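Local coordinates for Lmo0131 protein (Listeria monocytogenes, PDB 4Q6J) that is of unverified function but probably hydrolyses the bacterial second messenger cyclic di-GMP, at residues V175-D178 with M179-A183. Residues are numbered along the deposited sequence; the frame is centred on the assembly and turned at random.
Sequences VKTD and MSFIA
Asp-178 reaches over the start of the turn formed by Met-179 to Phe-181, and its side chain can be followed atom by atom. CB lies 3.0 Å from Met-179 N, a closeness that neighbouring residues impose. CG sits between the backbone N and the carbonyl carbon, 3.4 Å from Met-179 N, which turns the carboxylate onto the chain that follows. OD1 comes within 3.1 Å of Met-179 N, but at too poor an angle to bond to it. Instead OD1 accepts a hydrogen bond from Ser-180 N (3.4 Å, N-H...O angle 155°), closing an Asx turn, though weakly. Ser-180 OG lies 3.3 Å from the same OD1. The backbone carbonyl works separately: Asp-178 O accepts Phe-181 N at 3.1 Å, with the donor 44° out of the carbonyl plane, an i to i+3 bond that fits the 3-10 geometry of 179-181. This turn leaves the C-terminal end of strand 174-177 in the TIM-like barrel of the EAL domain, the end where such barrels carry their active sites; Lys-176, on the strand, forms a salt bridge with Glu-212. Phe-181 has CG anti to its N (chi1 -157°), bringing ring atom CD2 obliquely to Thr-177, 3.7 Å from its CB and equally far from its CG2. The ring also packs on Ile-194 and Ile-195 of helix 189-204.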
ATOM      1  N   VAL B 175      10.626  19.975   8.441  1.00 12.39           N
ATOM      2  CA  VAL B 175      10.793  18.670   7.829  1.00 11.44           C
ATOM      3  C   VAL B 175      11.646  17.805   8.734  1.00 11.42           C
ATOM      4  O   VAL B 175      12.749  18.197   9.101  1.00 10.05           O
ATOM      5  CB  VAL B 175      11.484  18.789   6.463  1.00 12.11           C
ATOM      6  CG1 VAL B 175      12.059  17.443   6.020  1.00 14.52           C
ATOM      7  CG2 VAL B 175      10.511  19.379   5.432  1.00 14.34           C
ATOM      8  N   LYS B 176      11.124  16.639   9.089  1.00 10.51           N
ATOM      9  CA  LYS B 176      11.841  15.683   9.904  1.00 10.16           C
ATOM     10  C   LYS B 176      12.263  14.499   9.040  1.00 12.91           C
ATOM     11  O   LYS B 176      11.520  14.037   8.161  1.00 15.16           O
ATOM     12  CB  LYS B 176      10.978  15.253  11.093  1.00 14.26           C
ATOM     13  CG  LYS B 176      10.394  16.464  11.798  1.00 12.02           C
ATOM     14  CD  LYS B 176       9.914  16.185  13.205  1.00 19.01           C
ATOM     15  CE  LYS B 176      11.057  15.860  14.157  1.00 14.48           C
ATOM     16  NZ  LYS B 176      10.556  15.066  15.306  1.00 14.14           N
ATOM     17  N   THR B 177      13.479  14.032   9.268  1.00 11.12           N
ATOM     18  CA  THR B 177      14.013  12.899   8.529  1.00 12.66           C
ATOM     19  C   THR B 177      14.294  11.761   9.474  1.00 13.04           C
ATOM     20  O   THR B 177      14.640  11.977  10.623  1.00 14.06           O
ATOM     21  CB  THR B 177      15.293  13.299   7.829  1.00 18.73           C
ATOM     22  OG1 THR B 177      16.229  13.761   8.811  1.00 14.98           O
ATOM     23  CG2 THR B 177      15.001  14.414   6.833  1.00 13.15           C
ATOM     24  N   ASP B 178      14.131  10.536   9.012  1.00 16.07           N
ATOM     25  CA  ASP B 178      14.288   9.442   9.942  1.00 19.28           C
ATOM     26  C   ASP B 178      15.707   8.899   9.892  1.00 15.72           C
ATOM     27  O   ASP B 178      16.560   9.405   9.154  1.00 18.63           O
ATOM     28  CB  ASP B 178      13.187   8.381   9.789  1.00 37.76           C
ATOM     29  CG  ASP B 178      13.333   7.546   8.561  1.00 39.87           C
ATOM     30  OD1 ASP B 178      14.071   6.544   8.617  1.00 53.48           O
ATOM     31  OD2 ASP B 178      12.672   7.866   7.559  1.00 37.22           O
HETATM   32  N   MSE B 179      15.987   7.888  10.691  1.00 16.05           N
HETATM   33  CA  MSE B 179      17.337   7.490  10.987  1.00 20.37           C
HETATM   34  C   MSE B 179      18.116   7.051   9.762  1.00 14.32           C
HETATM   35  O   MSE B 179      19.302   7.325   9.693  1.00 16.96           O
HETATM   36  CB  MSE B 179      17.330   6.454  12.102  1.00 24.61           C
HETATM   37  CG  MSE B 179      17.359   5.025  11.617  1.00 39.51           C
HETATM   38 SE   MSE B 179      19.225   4.413  11.579  0.55 35.35          SE
HETATM   39  CE  MSE B 179      18.767   2.965  12.830  1.00 54.98           C
ATOM     40  N   SER B 180      17.485   6.356   8.833  1.00 14.36           N
ATOM     41  CA  SER B 180      18.176   5.871   7.644  1.00 17.54           C
ATOM     42  C   SER B 180      18.762   7.017   6.805  1.00 15.02           C
ATOM     43  O   SER B 180      19.805   6.887   6.165  1.00 13.91           O
ATOM     44  CB  SER B 180      17.205   5.097   6.774  1.00 17.50           C
ATOM     45  OG  SER B 180      16.261   5.990   6.227  1.00 26.75           O
ATOM     46  N   PHE B 181      18.059   8.130   6.801  1.00 15.51           N
ATOM     47  CA  PHE B 181      18.464   9.262   6.001  1.00 15.16           C
ATOM     48  C   PHE B 181      19.890   9.759   6.330  1.00 15.42           C
ATOM     49  O   PHE B 181      20.577  10.306   5.459  1.00 17.10           O
ATOM     50  CB  PHE B 181      17.453  10.384   6.206  1.00 15.77           C
ATOM     51  CG  PHE B 181      17.409  11.371   5.085  1.00 13.73           C
ATOM     52  CD1 PHE B 181      16.927  11.004   3.846  1.00 15.00           C
ATOM     53  CD2 PHE B 181      17.833  12.657   5.271  1.00 14.91           C
ATOM     54  CE1 PHE B 181      16.875  11.907   2.812  1.00 16.25           C
ATOM     55  CE2 PHE B 181      17.780  13.573   4.224  1.00 16.58           C
ATOM     56  CZ  PHE B 181      17.304  13.183   2.999  1.00 14.23           C
ATOM     57  N   ILE B 182      20.322   9.580   7.574  1.00 12.55           N
ATOM     58  CA  ILE B 182      21.617  10.087   7.998  1.00 13.06           C
ATOM     59  C   ILE B 182      22.611   8.971   8.364  1.00 14.43           C
ATOM     60  O   ILE B 182      23.650   9.223   8.986  1.00 14.29           O
ATOM     61  CB  ILE B 182      21.469  11.102   9.166  1.00 13.67           C
ATOM     62  CG1 ILE B 182      20.976  10.425  10.456  1.00 15.19           C
ATOM     63  CG2 ILE B 182      20.528  12.200   8.749  1.00 14.97           C
ATOM     64  CD1 ILE B 182      21.108  11.267  11.685  1.00 10.50           C
ATOM     65  N   ALA B 183      22.300   7.741   7.961  1.00 12.72           N
ATOM     66  CA  ALA B 183      23.192   6.637   8.223  1.00 17.18           C
ATOM     67  C   ALA B 183      24.117   6.391   7.029  1.00 17.87           C
ATOM     68  O   ALA B 183      23.770   6.755   5.893  1.00 16.10           O
ATOM     69  CB  ALA B 183      22.385   5.379   8.547  1.00 16.76           C
TER